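Side-chain contacts in 3-oxo-glucose-6-phosphate:glutamate aminotransferase (Bacillus subtilis subsp. subtilis, PDB 4K2M), which catalyses the reversible pyridoxal phosphate-dependent transamination of 3-dehydro-glucose 6-phosphate with glutamate, giving kanosamine 6-phosphate on the route to the antibiotic kanosamine: residues 197-200 / 206-209; 232-235 / 240-243; 364-369 / 377-382. All coordinates share one frame; numbering follows the deposited sequence.

Contact 1 (197-200 / 206-209); sequences PVHL and DMQH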
ATOM      1  N   PRO A 197     -10.437  19.718  -8.050  1.00 12.52           N
ATOM      2  CA  PRO A 197     -11.616  19.207  -8.752  1.00 13.40           C
ATOM      3  C   PRO A 197     -11.583  17.690  -8.797  1.00 12.83           C
ATOM      4  O   PRO A 197     -10.506  17.084  -8.854  1.00 12.89           O
ATOM      5  CB  PRO A 197     -11.456  19.766 -10.176  1.00 15.23           C
ATOM      6  CG  PRO A 197      -9.980  20.011 -10.333  1.00 18.21           C
ATOM      7  CD  PRO A 197      -9.462  20.354  -8.963  1.00 13.19           C
ATOM      8  N   VAL A 198     -12.761  17.080  -8.783  1.00 10.84           N
ATOM      9  CA  VAL A 198     -12.874  15.638  -8.906  1.00 12.85           C
ATOM     10  C   VAL A 198     -13.626  15.287 -10.183  1.00 12.40           C
ATOM     11  O   VAL A 198     -14.702  15.830 -10.449  1.00 11.25           O
ATOM     12  CB  VAL A 198     -13.636  15.053  -7.722  1.00 10.30           C
ATOM     13  CG1 VAL A 198     -13.737  13.519  -7.853  1.00 11.01           C
ATOM     14  CG2 VAL A 198     -12.961  15.437  -6.411  1.00 12.63           C
ATOM     15  N   HIS A 199     -13.077  14.378 -10.975  1.00 12.73           N
ATOM     16  CA  HIS A 199     -13.781  13.977 -12.190  1.00 12.29           C
ATOM     17  C   HIS A 199     -14.723  12.849 -11.820  1.00 14.31           C
ATOM     18  O   HIS A 199     -14.474  11.677 -12.097  1.00 13.12           O
ATOM     19  CB  HIS A 199     -12.796  13.590 -13.294  1.00 11.01           C
ATOM     20  CG  HIS A 199     -11.802  14.677 -13.568  1.00 11.51           C
ATOM     21  ND1 HIS A 199     -12.151  16.004 -13.553  1.00 15.33           N
ATOM     22  CD2 HIS A 199     -10.468  14.629 -13.800  1.00 18.94           C
ATOM     23  CE1 HIS A 199     -11.072  16.743 -13.770  1.00 17.00           C
ATOM     24  NE2 HIS A 199     -10.042  15.937 -13.917  1.00 17.10           N
ATOM     25  N   LEU A 200     -15.798  13.221 -11.141  1.00 11.35           N
ATOM     26  CA  LEU A 200     -16.644  12.252 -10.456  1.00 13.26           C
ATOM     27  C   LEU A 200     -17.433  11.400 -11.426  1.00 12.88           C
ATOM     28  O   LEU A 200     -18.001  11.907 -12.409  1.00 11.89           O
ATOM     29  CB  LEU A 200     -17.614  12.987  -9.530  1.00 13.75           C
ATOM     30  CG  LEU A 200     -18.332  12.102  -8.512  1.00 11.65           C
ATOM     31  CD1 LEU A 200     -17.328  11.363  -7.604  1.00 13.65           C
ATOM     32  CD2 LEU A 200     -19.257  12.987  -7.672  1.00 13.54           C
ATOM     33  N   ASP A 206     -14.908  20.997 -15.523  1.00 12.77           N
ATOM     34  CA  ASP A 206     -14.648  22.091 -16.465  1.00 18.80           C
ATOM     35  C   ASP A 206     -13.272  22.682 -16.201  1.00 21.50           C
ATOM     36  O   ASP A 206     -13.142  23.761 -15.614  1.00 17.63           O
ATOM     37  CB  ASP A 206     -15.717  23.173 -16.333  1.00 18.80           C
ATOM     38  CG  ASP A 206     -15.619  24.245 -17.428  1.00 33.23           C
ATOM     39  OD1 ASP A 206     -14.613  24.292 -18.188  1.00 26.78           O
ATOM     40  OD2 ASP A 206     -16.559  25.061 -17.510  1.00 34.45           O
ATOM     41  N   MET A 207     -12.240  21.983 -16.664  1.00 18.14           N
ATOM     42  CA  MET A 207     -10.877  22.309 -16.245  1.00 15.62           C
ATOM     43  C   MET A 207     -10.346  23.627 -16.803  1.00 14.87           C
ATOM     44  O   MET A 207      -9.580  24.329 -16.125  1.00 15.62           O
ATOM     45  CB  MET A 207      -9.924  21.156 -16.568  1.00 15.86           C
ATOM     46  CG  MET A 207     -10.168  19.891 -15.728  1.00 14.98           C
ATOM     47  SD  MET A 207      -9.938  20.190 -13.978  1.00 16.53           S
ATOM     48  CE  MET A 207      -8.173  20.442 -13.919  1.00 18.53           C
ATOM     49  N   GLN A 208     -10.750  23.985 -18.012  1.00 16.99           N
ATOM     50  CA  GLN A 208     -10.290  25.270 -18.564  1.00 19.00           C
ATOM     51  C   GLN A 208     -10.759  26.452 -17.711  1.00 18.38           C
ATOM     52  O   GLN A 208      -9.989  27.378 -17.416  1.00 16.10           O
ATOM     53  CB  GLN A 208     -10.726  25.442 -20.029  1.00 21.81           C
ATOM     54  CG  GLN A 208     -10.202  26.738 -20.652  1.00 30.14           C
ATOM     55  CD  GLN A 208     -10.502  26.842 -22.137  1.00 33.71           C
ATOM     56  OE1 GLN A 208     -11.424  26.202 -22.645  1.00 37.55           O
ATOM     57  NE2 GLN A 208      -9.716  27.648 -22.841  1.00 42.60           N
ATOM     58  N   HIS A 209     -12.014  26.404 -17.279  1.00 14.05           N
ATOM     59  CA  HIS A 209     -12.584  27.471 -16.469  1.00 20.25           C
ATOM     60  C   HIS A 209     -11.925  27.457 -15.086  1.00 16.64           C
ATOM     61  O   HIS A 209     -11.548  28.494 -14.555  1.00 16.06           O
ATOM     62  CB  HIS A 209     -14.103  27.289 -16.402  1.00 21.58           C
ATOM     63  CG  HIS A 209     -14.836  28.440 -15.796  1.00 26.49           C
ATOM     64  ND1 HIS A 209     -14.197  29.519 -15.219  1.00 34.69           N
ATOM     65  CD2 HIS A 209     -16.164  28.682 -15.677  1.00 33.15           C
ATOM     66  CE1 HIS A 209     -15.102  30.372 -14.771  1.00 33.77           C
ATOM     67  NE2 HIS A 209     -16.302  29.888 -15.033  1.00 31.94           N
TER
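The imidazole of His199 is met by Met207 at its edge, in the plane of the ring: SD of Met207 lies 3.6 Å from CE1 of His199, 89° off the ring normal. This sulfur-aromatic contact sets the polarisable thioether against the C-H that sits between the two ring nitrogens. Both nitrogens are engaged, ND1 by Ser205 OG and NE2 by Glu223 OE1, which fixes the rotation of the ring, and His204 meets it edge-to-face. The contact lies in the first connection of a beta-alpha-beta crossover in the aspartate aminotransferase fold, where the loop after strand 192-195 packs on the first turn of helix 207-217, which leads on to the parallel strand 220-224. His199 is the centre of an inverse gamma turn in that loop. Met207 bends at both chi2 (-61°) and chi3 (-69°), and the curled chain brings its sulfur against both the ring edge and the proline, which it meets from directions about perpendicular to each other, with SD 3.6 Å from CG of Pro197. Just before Met207, Asp206 takes the N-cap position, where OD1 accepts a weak bond from His209 N. The neighbouring Val198 touches the bound aldimine itself.

Contact 2 (232-235 / 240-243); sequences TDLG and ITTL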
ATOM      1  N   THR A 232     -10.003  12.243 -22.492  1.00 13.32           N
ATOM      2  CA  THR A 232      -9.227  13.037 -23.432  1.00 15.23           C
ATOM      3  C   THR A 232      -8.758  14.331 -22.765  1.00 15.47           C
ATOM      4  O   THR A 232      -9.527  15.000 -22.054  1.00 16.82           O
ATOM      5  CB  THR A 232     -10.073  13.356 -24.663  1.00 18.40           C
ATOM      6  OG1 THR A 232     -10.263  12.147 -25.406  1.00 17.50           O
ATOM      7  CG2 THR A 232      -9.395  14.403 -25.551  1.00 24.23           C
ATOM      8  N   ASP A 233      -7.483  14.653 -22.981  1.00 15.55           N
ATOM      9  CA  ASP A 233      -6.859  15.864 -22.449  1.00 16.18           C
ATOM     10  C   ASP A 233      -6.787  15.873 -20.936  1.00 15.54           C
ATOM     11  O   ASP A 233      -6.699  16.932 -20.322  1.00 18.83           O
ATOM     12  CB  ASP A 233      -7.578  17.120 -22.941  1.00 14.58           C
ATOM     13  CG  ASP A 233      -7.316  17.397 -24.396  1.00 33.09           C
ATOM     14  OD1 ASP A 233      -6.273  16.939 -24.903  1.00 30.54           O
ATOM     15  OD2 ASP A 233      -8.161  18.062 -25.023  1.00 30.68           O
ATOM     16  N   LEU A 234      -6.795  14.689 -20.334  1.00 14.33           N
ATOM     17  CA  LEU A 234      -6.639  14.605 -18.886  1.00 12.62           C
ATOM     18  C   LEU A 234      -5.325  15.263 -18.473  1.00 17.44           C
ATOM     19  O   LEU A 234      -4.261  14.941 -19.012  1.00 16.85           O
ATOM     20  CB  LEU A 234      -6.642  13.140 -18.446  1.00 17.92           C
ATOM     21  CG  LEU A 234      -6.657  12.930 -16.935  1.00 17.78           C
ATOM     22  CD1 LEU A 234      -7.948  13.525 -16.365  1.00 18.58           C
ATOM     23  CD2 LEU A 234      -6.550  11.452 -16.623  1.00 14.48           C
ATOM     24  N   GLY A 235      -5.397  16.208 -17.538  1.00 17.18           N
ATOM     25  CA  GLY A 235      -4.194  16.851 -17.045  1.00 16.46           C
ATOM     26  C   GLY A 235      -3.737  18.078 -17.804  1.00 13.52           C
ATOM     27  O   GLY A 235      -2.759  18.719 -17.394  1.00 19.28           O
ATOM     28  N   ILE A 240      -0.894  18.898 -11.057  1.00 16.02           N
ATOM     29  CA  ILE A 240      -0.778  17.470 -10.769  1.00 13.68           C
ATOM     30  C   ILE A 240      -2.069  16.738 -11.100  1.00 16.47           C
ATOM     31  O   ILE A 240      -3.156  17.234 -10.819  1.00 12.61           O
ATOM     32  CB  ILE A 240      -0.441  17.235  -9.284  1.00 18.95           C
ATOM     33  CG1 ILE A 240       1.020  17.605  -9.029  1.00 23.57           C
ATOM     34  CG2 ILE A 240      -0.726  15.765  -8.862  1.00 19.03           C
ATOM     35  CD1 ILE A 240       1.579  17.069  -7.739  1.00 23.75           C
ATOM     36  N   THR A 241      -1.937  15.554 -11.692  1.00 13.62           N
ATOM     37  CA  THR A 241      -3.070  14.664 -11.933  1.00 10.34           C
ATOM     38  C   THR A 241      -2.903  13.418 -11.059  1.00 12.30           C
ATOM     39  O   THR A 241      -1.816  12.846 -10.996  1.00 14.54           O
ATOM     40  CB  THR A 241      -3.082  14.228 -13.415  1.00 12.90           C
ATOM     41  OG1 THR A 241      -3.287  15.382 -14.253  1.00 19.68           O
ATOM     42  CG2 THR A 241      -4.181  13.195 -13.692  1.00 17.71           C
ATOM     43  N   THR A 242      -3.962  12.971 -10.394  1.00 11.01           N
ATOM     44  CA  THR A 242      -3.845  11.740  -9.617  1.00 10.97           C
ATOM     45  C   THR A 242      -4.747  10.653 -10.184  1.00 11.83           C
ATOM     46  O   THR A 242      -5.855  10.929 -10.642  1.00 15.46           O
ATOM     47  CB  THR A 242      -4.180  11.965  -8.147  1.00 14.50           C
ATOM     48  OG1 THR A 242      -5.545  12.391  -8.043  1.00 16.66           O
ATOM     49  CG2 THR A 242      -3.277  13.037  -7.571  1.00 12.44           C
ATOM     50  N   LEU A 243      -4.266   9.414 -10.121  1.00 11.76           N
ATOM     51  CA  LEU A 243      -5.014   8.264 -10.598  1.00 11.59           C
ATOM     52  C   LEU A 243      -5.107   7.234  -9.491  1.00  9.59           C
ATOM     53  O   LEU A 243      -4.256   7.200  -8.607  1.00 11.68           O
ATOM     54  CB  LEU A 243      -4.304   7.620 -11.791  1.00 13.58           C
ATOM     55  CG  LEU A 243      -4.260   8.478 -13.061  1.00 21.27           C
ATOM     56  CD1 LEU A 243      -3.393   7.822 -14.126  1.00 20.04           C
ATOM     57  CD2 LEU A 243      -5.669   8.693 -13.609  1.00 25.53           C
TER
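Gly235 and Thr241 bring the two backbones nearest, with their CA atoms 5.7 Å apart, yet no hydrogen bond joins the loop 232-235 to the strand 240-243. The positive phi of Gly235 (89°) and the close approach of OG1 of Thr241, 3.3 Å from CA of Gly235, suit a residue without a side chain. The side chain of Thr241 points from the strand at the loop and splits its two branches. OG1 faces Gly235 and is hydrogen-bonded to Glu223 OE2 on the adjacent strand, whereas CG2 packs 4.1 Å from CG of Leu234. Leu234 extends with CG anti to the backbone N (chi1 -173°), which carries CD2 past the threonine methyl to meet CD2 of Leu243 at 4.2 Å. The strand 240-244 belongs to the central sheet, parallel to 220-224 on one side and antiparallel to 258-262 on the other. Gly235 O is in turn bonded to Lys118 NZ. With no hydrogen bond between the segments, the contact rests on aliphatic packing and the close approach of OG1 to Gly235, and the hydroxyl of Thr241 that faces the loop is satisfied by Glu223, whose carboxylate would probably keep its orientation fixed.

Contact 3 (364-369 / 377-382); sequences DIMTKL and TDVYYP. With O1G (3-deoxy-3-[(E)-({3-hydroxy-2-methyl-5-[(phosphonooxy)methyl]pyridin-4-yl}methylidene)amino]-6-O-phosphono-alpha-D-gluco pyranose), chain C; EDO (1,2-ethanediol), chain E.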
ATOM      1  N   ASP A 364     -38.015   4.030  -2.655  1.00 24.44           N
ATOM      2  CA  ASP A 364     -39.000   3.058  -3.137  1.00 27.27           C
ATOM      3  C   ASP A 364     -38.614   2.468  -4.490  1.00 25.12           C
ATOM      4  O   ASP A 364     -38.842   1.284  -4.745  1.00 20.53           O
ATOM      5  CB  ASP A 364     -40.389   3.678  -3.245  1.00 25.21           C
ATOM      6  CG  ASP A 364     -41.491   2.628  -3.243  1.00 45.32           C
ATOM      7  OD1 ASP A 364     -41.459   1.717  -2.381  1.00 46.56           O
ATOM      8  OD2 ASP A 364     -42.385   2.701  -4.105  1.00 42.22           O
ATOM      9  N   ILE A 365     -38.051   3.293  -5.369  1.00 17.02           N
ATOM     10  CA  ILE A 365     -37.570   2.797  -6.668  1.00 19.02           C
ATOM     11  C   ILE A 365     -36.511   1.727  -6.465  1.00 23.65           C
ATOM     12  O   ILE A 365     -36.561   0.670  -7.102  1.00 21.35           O
ATOM     13  CB  ILE A 365     -36.998   3.932  -7.537  1.00 23.84           C
ATOM     14  CG1 ILE A 365     -38.119   4.836  -8.048  1.00 20.50           C
ATOM     15  CG2 ILE A 365     -36.217   3.378  -8.725  1.00 18.99           C
ATOM     16  CD1 ILE A 365     -37.649   6.241  -8.427  1.00 16.41           C
ATOM     17  N   MET A 366     -35.562   1.988  -5.567  1.00 16.37           N
ATOM     18  CA  MET A 366     -34.493   1.033  -5.303  1.00 17.06           C
ATOM     19  C   MET A 366     -35.013  -0.260  -4.711  1.00 19.76           C
ATOM     20  O   MET A 366     -34.574  -1.353  -5.092  1.00 18.10           O
ATOM     21  CB  MET A 366     -33.440   1.650  -4.378  1.00 17.16           C
ATOM     22  CG  MET A 366     -32.755   2.846  -4.985  1.00 16.62           C
ATOM     23  SD  MET A 366     -31.511   3.523  -3.863  1.00 22.00           S
ATOM     24  CE  MET A 366     -30.235   2.258  -3.907  1.00 17.23           C
ATOM     25  N   THR A 367     -35.953  -0.135  -3.780  1.00 18.03           N
ATOM     26  CA  THR A 367     -36.540  -1.298  -3.137  1.00 16.21           C
ATOM     27  C   THR A 367     -37.331  -2.155  -4.123  1.00 13.93           C
ATOM     28  O   THR A 367     -37.196  -3.384  -4.125  1.00 20.25           O
ATOM     29  CB  THR A 367     -37.460  -0.883  -1.963  1.00 24.31           C
ATOM     30  OG1 THR A 367     -36.668  -0.240  -0.960  1.00 23.09           O
ATOM     31  CG2 THR A 367     -38.131  -2.107  -1.347  1.00 26.18           C
ATOM     32  N   LYS A 368     -38.146  -1.515  -4.951  1.00 19.13           N
ATOM     33  CA  LYS A 368     -38.975  -2.243  -5.900  1.00 20.19           C
ATOM     34  C   LYS A 368     -38.133  -2.908  -6.982  1.00 23.34           C
ATOM     35  O   LYS A 368     -38.410  -4.045  -7.371  1.00 20.53           O
ATOM     36  CB  LYS A 368     -40.011  -1.330  -6.543  1.00 18.25           C
ATOM     37  CG  LYS A 368     -41.185  -0.991  -5.622  1.00 26.59           C
ATOM     38  CD  LYS A 368     -42.127   0.007  -6.278  1.00 44.47           C
ATOM     39  CE  LYS A 368     -43.461   0.059  -5.548  1.00 52.97           C
ATOM     40  NZ  LYS A 368     -43.269   0.276  -4.088  1.00 47.76           N
ATOM     41  N   LEU A 369     -37.110  -2.207  -7.467  1.00 17.75           N
ATOM     42  CA  LEU A 369     -36.204  -2.821  -8.448  1.00 19.20           C
ATOM     43  C   LEU A 369     -35.602  -4.103  -7.897  1.00 21.40           C
ATOM     44  O   LEU A 369     -35.544  -5.122  -8.577  1.00 16.86           O
ATOM     45  CB  LEU A 369     -35.099  -1.840  -8.873  1.00 16.01           C
ATOM     46  CG  LEU A 369     -35.468  -0.805  -9.930  1.00 15.13           C
ATOM     47  CD1 LEU A 369     -34.324   0.207 -10.090  1.00 20.91           C
ATOM     48  CD2 LEU A 369     -35.766  -1.463 -11.288  1.00 15.40           C
ATOM     49  N   THR A 377     -29.244  -1.604  -7.447  1.00 14.02           N
ATOM     50  CA  THR A 377     -28.720  -0.289  -7.799  1.00 14.09           C
ATOM     51  C   THR A 377     -27.973   0.215  -6.569  1.00 17.17           C
ATOM     52  O   THR A 377     -27.949  -0.452  -5.527  1.00 16.16           O
ATOM     53  CB  THR A 377     -29.837   0.694  -8.197  1.00 22.45           C
ATOM     54  OG1 THR A 377     -30.832   0.729  -7.162  1.00 19.19           O
ATOM     55  CG2 THR A 377     -30.492   0.264  -9.520  1.00 17.84           C
ATOM     56  N   ASP A 378     -27.357   1.381  -6.674  1.00 15.32           N
ATOM     57  CA  ASP A 378     -26.591   1.897  -5.550  1.00 17.53           C
ATOM     58  C   ASP A 378     -26.508   3.406  -5.641  1.00 18.32           C
ATOM     59  O   ASP A 378     -26.873   4.005  -6.658  1.00 15.33           O
ATOM     60  CB  ASP A 378     -25.183   1.300  -5.547  1.00 15.37           C
ATOM     61  CG  ASP A 378     -24.602   1.169  -4.153  1.00 24.22           C
ATOM     62  OD1 ASP A 378     -25.113   1.828  -3.223  1.00 21.09           O
ATOM     63  OD2 ASP A 378     -23.622   0.414  -3.998  1.00 24.32           O
ATOM     64  N   VAL A 379     -26.018   4.024  -4.572  1.00 15.08           N
ATOM     65  CA  VAL A 379     -25.826   5.471  -4.559  1.00 14.88           C
ATOM     66  C   VAL A 379     -24.401   5.767  -4.099  1.00 14.59           C
ATOM     67  O   VAL A 379     -24.077   5.592  -2.930  1.00 16.17           O
ATOM     68  CB  VAL A 379     -26.868   6.170  -3.657  1.00 13.88           C
ATOM     69  CG1 VAL A 379     -26.542   7.679  -3.495  1.00 13.41           C
ATOM     70  CG2 VAL A 379     -28.278   6.013  -4.237  1.00 14.18           C
ATOM     71  N   TYR A 380     -23.536   6.165  -5.031  1.00 11.62           N
ATOM     72  CA  TYR A 380     -22.165   6.577  -4.688  1.00 13.38           C
ATOM     73  C   TYR A 380     -22.176   8.095  -4.539  1.00 10.10           C
ATOM     74  O   TYR A 380     -22.287   8.802  -5.556  1.00 14.30           O
ATOM     75  CB  TYR A 380     -21.207   6.187  -5.834  1.00 16.25           C
ATOM     76  CG  TYR A 380     -20.844   4.707  -5.916  1.00 18.03           C
ATOM     77  CD1 TYR A 380     -21.822   3.730  -6.085  1.00 17.20           C
ATOM     78  CD2 TYR A 380     -19.512   4.298  -5.867  1.00 15.68           C
ATOM     79  CE1 TYR A 380     -21.478   2.374  -6.156  1.00 15.23           C
ATOM     80  CE2 TYR A 380     -19.158   2.960  -5.963  1.00 18.87           C
ATOM     81  CZ  TYR A 380     -20.150   2.000  -6.102  1.00 23.71           C
ATOM     82  OH  TYR A 380     -19.792   0.668  -6.183  1.00 24.00           O
ATOM     83  N   TYR A 381     -22.052   8.645  -3.323  1.00 13.81           N
ATOM     84  CA  TYR A 381     -21.790   7.951  -2.062  1.00 15.52           C
ATOM     85  C   TYR A 381     -22.885   8.373  -1.088  1.00 11.86           C
ATOM     86  O   TYR A 381     -23.565   9.370  -1.317  1.00 17.85           O
ATOM     87  CB  TYR A 381     -20.390   8.348  -1.540  1.00 12.40           C
ATOM     88  CG  TYR A 381     -19.343   7.916  -2.543  1.00 11.02           C
ATOM     89  CD1 TYR A 381     -18.792   6.648  -2.484  1.00 13.71           C
ATOM     90  CD2 TYR A 381     -18.977   8.745  -3.604  1.00 12.99           C
ATOM     91  CE1 TYR A 381     -17.864   6.216  -3.437  1.00 15.24           C
ATOM     92  CE2 TYR A 381     -18.055   8.321  -4.567  1.00 13.41           C
ATOM     93  CZ  TYR A 381     -17.505   7.060  -4.469  1.00 13.99           C
ATOM     94  OH  TYR A 381     -16.586   6.625  -5.408  1.00 17.63           O
ATOM     95  N   PRO A 382     -23.080   7.604  -0.003  1.00 10.46           N
ATOM     96  CA  PRO A 382     -24.284   7.839   0.816  1.00 15.56           C
ATOM     97  C   PRO A 382     -24.286   9.087   1.700  1.00 15.21           C
ATOM     98  O   PRO A 382     -25.374   9.577   2.050  1.00 16.04           O
ATOM     99  CB  PRO A 382     -24.376   6.574   1.680  1.00 17.57           C
ATOM    100  CG  PRO A 382     -22.964   6.025   1.709  1.00 17.28           C
ATOM    101  CD  PRO A 382     -22.409   6.338   0.335  1.00 12.74           C
TER
HETATM  102  P   O1G C 501      -7.764   4.670  -3.779  1.00 18.25           P
HETATM  103  C3A O1G C 501     -12.268   7.790  -5.713  1.00 19.79           C
HETATM  104  O3  O1G C 501     -13.377   7.162  -6.174  1.00 26.82           O
HETATM  105  C1  O1G C 501     -15.231   2.583  -3.557  1.00 25.70           C
HETATM  106  N1' O1G C 501     -10.924   9.719  -5.453  1.00 19.07           N
HETATM  107  C2  O1G C 501     -14.664   3.894  -4.108  1.00 29.37           C
HETATM  108  O2  O1G C 501     -15.562   4.214  -5.224  1.00 22.60           O
HETATM  109  C9A O1G C 501     -12.044   9.153  -5.931  1.00 15.95           C
HETATM  110  C2A O1G C 501     -13.012  10.033  -6.703  1.00 19.04           C
HETATM  111  C3  O1G C 501     -13.202   3.788  -4.573  1.00 25.51           C
HETATM  112  N3' O1G C 501     -12.785   5.184  -4.798  1.00 26.32           N
HETATM  113  O1  O1G C 501     -15.436   1.612  -4.596  1.00 31.21           O
HETATM  114  C4  O1G C 501     -12.318   3.047  -3.551  1.00 24.51           C
HETATM  115  O4  O1G C 501     -11.197   2.657  -4.369  1.00 24.61           O
HETATM  116  C4A O1G C 501     -11.350   7.031  -5.010  1.00 17.86           C
HETATM  117  C4B O1G C 501     -11.574   5.595  -4.742  1.00 20.65           C
HETATM  118  C5  O1G C 501     -13.023   1.747  -3.165  1.00 21.20           C
HETATM  119  O5  O1G C 501     -14.321   2.002  -2.614  1.00 27.10           O
HETATM  120  C5A O1G C 501     -10.199   7.644  -4.521  1.00 19.33           C
HETATM  121  C5T O1G C 501      -9.076   6.970  -3.717  1.00 17.29           C
HETATM  122  C6  O1G C 501     -12.371   1.018  -2.024  1.00 24.29           C
HETATM  123  C6A O1G C 501     -10.018   8.999  -4.755  1.00 20.63           C
HETATM  124  OP1 O1G C 501      -7.023   5.266  -2.602  1.00 15.72           O
HETATM  125  OP2 O1G C 501      -6.854   4.110  -4.821  1.00 15.08           O
HETATM  126  OP3 O1G C 501      -8.914   3.742  -3.325  1.00 18.05           O
HETATM  127  OP4 O1G C 501      -8.452   5.953  -4.534  1.00 19.04           O
HETATM  128  O6  O1G C 501     -12.821  -0.266  -1.812  1.00 25.48           O
HETATM  129  P'  O1G C 501     -11.824  -1.407  -1.274  1.00 24.17           P
HETATM  130  OP6 O1G C 501     -10.766  -1.562  -2.347  1.00 21.28           O
HETATM  131  OP7 O1G C 501     -11.273  -0.977   0.066  1.00 23.94           O
HETATM  132  OP8 O1G C 501     -12.755  -2.618  -1.171  1.00 22.75           O
HETATM  133  C1  EDO E 503     -20.511   3.117  -2.685  1.00 23.98           C
HETATM  134  O1  EDO E 503     -19.537   2.447  -1.875  1.00 31.20           O
HETATM  135  C2  EDO E 503     -21.906   2.865  -2.108  1.00 27.08           C
HETATM  136  O2  EDO E 503     -22.077   1.450  -1.985  1.00 43.53           O
HETATM  137  O   HOH W   1     -32.201  -1.621  -6.588  1.00 19.26           O
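Met366 reaches from the helix 362-373 over the side chain of Thr377, touching OG1 with two of its carbons, CG and CE, each at 3.6 Å. The chain is extended at chi2 but bends at chi3 (71°), and this turn brings CE back to the threonine after SD has passed 4.1 Å from CG2 of Val379, whose side chain it crosses at about a right angle. One turn further along the helix, CD1 of Leu369 packs 3.9 Å from CG2 of Thr377, so the two branches of the threonine meet different helix residues. Its hydroxyl donates to a water that in turn donates to Met366 O, a bridge from helix backbone to loop side chain. Leu413 and Leu415 of strand 412-415 pack on the same threonine.

Beyond Thr377 the chain runs on to the active site. OD2 of Asp378 accepts a hydrogen bond from O2 of the ethanediol, probably a crystallisation molecule, while OD1 is met on its anti side by Val379 N, which lies 30° out of the carboxylate plane. The diol's C1 lies over the centre of one face of the Tyr380 ring, 3.3 Å above its plane. A cis peptide leads into Tyr381, whose ring has CB of Tyr380 over one face, and Asn285 of the second subunit packs on the Tyr381 side chain. Tyr381 OH shares a 2.6 Å hydrogen bond with the sugar hydroxyl O2 of the external aldimine and accepts a weak one from O3 of the cofactor ring. One phenol oxygen therefore reads both halves of the adduct, in keeping with the role of Tyr381 in substrate binding, while the base of this loop meets the helix through van der Waals packing and a water bridging Thr377 OG1 and Met366 O.

Contacts 1 and 2 are wholly buried near the middle of the chain, their centres about 10 Å apart, and they touch where His199 CD2 packs 3.8 Å from Leu234 CD1. Both rely on Glu223 of strand 220-224, which binds His199 through OE1 and Thr241 through OE2, so one carboxylate ties the loop of 197-200 to the strand of 240-243. Contact 3 is only partly buried, its centre about 27 and 31 Å from the centres of contacts 1 and 2. Contacts 1 and 3 both pair a loop with a helix, whereas contact 2 pairs a loop with a strand. In contact 3, water and a diol probably from the crystallisation liquor supplement the packing. Contacts 1 and 3 nevertheless converge on the same aldimine, through Val198 and Tyr381.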